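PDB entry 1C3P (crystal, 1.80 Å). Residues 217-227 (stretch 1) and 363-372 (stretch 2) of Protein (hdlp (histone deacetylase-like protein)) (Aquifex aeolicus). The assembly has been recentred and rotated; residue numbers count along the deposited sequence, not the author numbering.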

# COMPACT_ATOMS: atom_id res chain seq x y z
N ASN A 217 -6.41 11.57 -13.32
CA ASN A 217 -5.61 11.45 -12.12
C ASN A 217 -6.38 12.30 -11.12
O ASN A 217 -6.76 13.42 -11.43
CB ASN A 217 -4.20 12.01 -12.31
CG ASN A 217 -3.34 11.83 -11.07
OD1 ASN A 217 -3.17 12.76 -10.26
ND2 ASN A 217 -2.81 10.63 -10.90
N LEU A 218 -6.62 11.77 -9.92
CA LEU A 218 -7.38 12.54 -8.95
C LEU A 218 -6.74 12.37 -7.59
O LEU A 218 -6.72 11.26 -7.05
CB LEU A 218 -8.83 12.03 -8.88
CG LEU A 218 -9.89 12.99 -8.31
CD1 LEU A 218 -11.14 12.22 -7.95
CD2 LEU A 218 -9.37 13.69 -7.09
N ASN A 219 -6.22 13.46 -7.05
CA ASN A 219 -5.61 13.45 -5.72
C ASN A 219 -6.58 14.10 -4.74
O ASN A 219 -7.14 15.15 -5.03
CB ASN A 219 -4.30 14.26 -5.67
CG ASN A 219 -3.18 13.62 -6.47
OD1 ASN A 219 -3.07 12.39 -6.51
ND2 ASN A 219 -2.32 14.44 -7.08
N ILE A 220 -6.77 13.47 -3.58
CA ILE A 220 -7.67 14.03 -2.57
C ILE A 220 -6.77 14.28 -1.34
O ILE A 220 -6.60 13.41 -0.48
CB ILE A 220 -8.78 13.00 -2.22
CG1 ILE A 220 -9.59 12.63 -3.47
CG2 ILE A 220 -9.66 13.56 -1.11
CD1 ILE A 220 -10.49 13.72 -4.03
N PRO A 221 -6.19 15.49 -1.23
CA PRO A 221 -5.31 15.80 -0.10
C PRO A 221 -6.16 16.05 1.13
O PRO A 221 -7.14 16.79 1.05
CB PRO A 221 -4.57 17.07 -0.56
CG PRO A 221 -4.93 17.17 -2.06
CD PRO A 221 -6.33 16.68 -2.07
N LEU A 222 -5.80 15.44 2.26
CA LEU A 222 -6.56 15.57 3.50
C LEU A 222 -5.74 16.15 4.65
O LEU A 222 -4.53 15.98 4.71
CB LEU A 222 -7.14 14.22 3.87
CG LEU A 222 -8.11 13.76 2.77
CD1 LEU A 222 -8.49 12.29 2.97
CD2 LEU A 222 -9.34 14.65 2.79
N PRO A 223 -6.41 16.85 5.58
CA PRO A 223 -5.79 17.49 6.75
C PRO A 223 -5.33 16.65 7.91
O PRO A 223 -5.68 15.48 8.04
CB PRO A 223 -6.86 18.49 7.19
CG PRO A 223 -8.11 17.68 6.97
CD PRO A 223 -7.86 17.14 5.55
N LYS A 224 -4.52 17.27 8.77
CA LYS A 224 -4.03 16.63 9.98
C LYS A 224 -5.21 16.33 10.92
O LYS A 224 -6.22 17.06 10.92
CB LYS A 224 -3.06 17.57 10.70
CG LYS A 224 -1.86 18.01 9.86
CD LYS A 224 -0.98 18.99 10.66
CE LYS A 224 0.17 19.51 9.80
NZ LYS A 224 1.06 20.45 10.55
N GLY A 225 -5.05 15.30 11.74
CA GLY A 225 -6.09 14.95 12.69
C GLY A 225 -7.34 14.35 12.06
O GLY A 225 -8.39 14.33 12.69
N LEU A 226 -7.22 13.85 10.83
CA LEU A 226 -8.36 13.28 10.12
C LEU A 226 -9.08 12.19 10.94
O LEU A 226 -8.42 11.31 11.49
CB LEU A 226 -7.89 12.64 8.82
CG LEU A 226 -9.02 12.35 7.83
CD1 LEU A 226 -9.43 13.68 7.21
CD2 LEU A 226 -8.55 11.39 6.73
N ASN A 227 -10.41 12.25 11.02
CA ASN A 227 -11.13 11.22 11.76
C ASN A 227 -11.82 10.27 10.79
O ASN A 227 -11.79 10.48 9.58
CB ASN A 227 -12.14 11.83 12.76
CG ASN A 227 -13.25 12.63 12.09
OD1 ASN A 227 -13.87 12.17 11.13
ND2 ASN A 227 -13.51 13.82 12.62
N GLU A 363 -13.10 22.19 5.59
CA GLU A 363 -11.95 22.00 4.70
C GLU A 363 -12.12 20.78 3.82
O GLU A 363 -11.85 20.81 2.61
CB GLU A 363 -10.68 21.70 5.48
CG GLU A 363 -10.13 22.75 6.35
CD GLU A 363 -8.94 22.21 7.10
OE1 GLU A 363 -8.03 21.66 6.44
OE2 GLU A 363 -8.93 22.33 8.35
N VAL A 364 -12.50 19.68 4.46
CA VAL A 364 -12.68 18.44 3.74
C VAL A 364 -13.82 18.55 2.74
O VAL A 364 -13.69 18.14 1.58
CB VAL A 364 -12.93 17.27 4.69
CG1 VAL A 364 -13.17 16.01 3.89
CG2 VAL A 364 -11.73 17.08 5.63
N LYS A 365 -14.94 19.14 3.17
CA LYS A 365 -16.06 19.30 2.26
C LYS A 365 -15.65 20.17 1.07
O LYS A 365 -16.00 19.88 -0.07
CB LYS A 365 -17.27 19.92 2.98
CG LYS A 365 -17.83 19.05 4.09
CD LYS A 365 -19.09 19.67 4.69
CE LYS A 365 -19.66 18.79 5.80
NZ LYS A 365 -20.91 19.32 6.41
N ASP A 366 -14.91 21.24 1.35
CA ASP A 366 -14.47 22.11 0.26
C ASP A 366 -13.56 21.39 -0.74
O ASP A 366 -13.69 21.59 -1.95
CB ASP A 366 -13.75 23.36 0.80
CG ASP A 366 -14.65 24.25 1.64
OD1 ASP A 366 -15.89 24.23 1.45
OD2 ASP A 366 -14.11 25.01 2.48
N THR A 367 -12.64 20.58 -0.25
CA THR A 367 -11.74 19.85 -1.14
C THR A 367 -12.53 18.96 -2.10
O THR A 367 -12.30 18.96 -3.31
CB THR A 367 -10.76 19.01 -0.32
OG1 THR A 367 -9.90 19.89 0.42
CG2 THR A 367 -9.91 18.14 -1.23
N LEU A 368 -13.49 18.21 -1.56
CA LEU A 368 -14.30 17.33 -2.40
C LEU A 368 -15.19 18.11 -3.37
O LEU A 368 -15.46 17.63 -4.47
CB LEU A 368 -15.15 16.37 -1.55
CG LEU A 368 -14.42 15.10 -1.07
CD1 LEU A 368 -14.02 14.27 -2.30
CD2 LEU A 368 -13.18 15.45 -0.25
N GLU A 369 -15.65 19.29 -2.97
CA GLU A 369 -16.47 20.08 -3.88
C GLU A 369 -15.60 20.60 -5.04
O GLU A 369 -16.03 20.61 -6.19
CB GLU A 369 -17.14 21.26 -3.15
CG GLU A 369 -18.25 20.83 -2.18
CD GLU A 369 -18.90 21.99 -1.44
OE1 GLU A 369 -19.37 22.94 -2.11
OE2 GLU A 369 -18.94 21.96 -0.19
N LYS A 370 -14.37 21.02 -4.74
CA LYS A 370 -13.48 21.49 -5.80
C LYS A 370 -13.06 20.33 -6.69
O LYS A 370 -12.92 20.48 -7.91
CB LYS A 370 -12.21 22.16 -5.23
CG LYS A 370 -12.41 23.57 -4.71
CD LYS A 370 -11.06 24.21 -4.36
CE LYS A 370 -11.21 25.69 -4.01
NZ LYS A 370 -9.89 26.36 -3.74
N ALA A 371 -12.87 19.16 -6.08
CA ALA A 371 -12.48 17.96 -6.82
C ALA A 371 -13.55 17.59 -7.84
O ALA A 371 -13.22 17.16 -8.95
CB ALA A 371 -12.27 16.80 -5.86
N LYS A 372 -14.81 17.73 -7.46
CA LYS A 372 -15.93 17.40 -8.35
C LYS A 372 -15.95 18.31 -9.57
O LYS A 372 -15.97 17.83 -10.71
CB LYS A 372 -17.26 17.52 -7.59
O HOH W 1 -8.88 18.58 2.35

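Where an α-helix packs along a β-strand, the side chains that bind the two elements are usually apolar, and polar groups are left to the margins. The contact between the strand 217-222 and the helix 363-372 of this histone deacetylase-like protein illustrates the rule well. The two axes run nearly antiparallel, at 168° between their N-to-C directions, and approach to 8.9 Å, so alternate positions along the strand meet the helix in reverse order: Leu 218 lies against Ala 371, Ile 220 against Leu 368 and Ala 371, and Leu 222 against Val 364.

The apolar centre is built around Ile 220. Its CA-to-CB bond points sideways to the helix, but with both chi angles in the m well the end of the side chain comes nearer. CD1 of Ile 220 thereby lies 4.0 Å from CD1 of Leu 368 and also 4.0 Å from CB of Ala 371, so that one methyl group touches two residues on successive turns of the helix. Leu 368 behaves in a matching way, its CA-to-CB bond pointing sideways and its end coming nearer. Ala 371 needs no such adjustment, since its CA-to-CB bond points toward the strand; there it also receives CD2 of Leu 218, at a looser 4.4 Å from its CB.

Toward the start of the helix segment, Val 364 takes over as the gathering point. CG1 of Val 364 lies 4.2 Å from CD2 of Leu 222 and CG2 only slightly farther, at 4.4 Å; CG2 is also the methyl nearest to Pro 223 and Leu 226: CD of Pro 223 is 3.9 Å from it, and CD1 of Leu 226 is 4.4 Å from it. Pro 223 and Leu 226 are the first and last residues of a type II turn, and both ends of that turn therefore reach Val 364. Between them, Gly 225 adopts a positive phi of 71°, a conformation that by itself favours glycine, and the CA-to-CB bond of Lys 224 points away from the helix.

Thr 367 marks the passage from apolar to polar packing. The CA-to-CB bond of Thr 367 points toward the strand, and its CG2 lies 3.8 Å from the carbonyl O of Pro 221 and 4.0 Å from the ring atom CD of the same proline. The two stretches share no direct hydrogen bond, but a water links them here: it donates to Pro 221 O at 2.8 Å and hydrogen-bonds to Thr 367 OG1 at 2.5 Å. The water gives Pro 221 O a hydrogen bond that the nearby methyl of Thr 367 cannot donate.

At the outer edge stands Glu 363, exposed, whose CA-to-CB bond points toward the other stretch. Its OE1 approaches CB of Pro 223 to 3.5 Å, so a charged group borders the proline ring without finding a polar partner in the strand or turn. The helix backbone remains regular beneath these contacts, as in the bond from Ala 371 N to Thr 367 O at 2.8 Å. Apolar side chains thus supply the fit, and water the polar link.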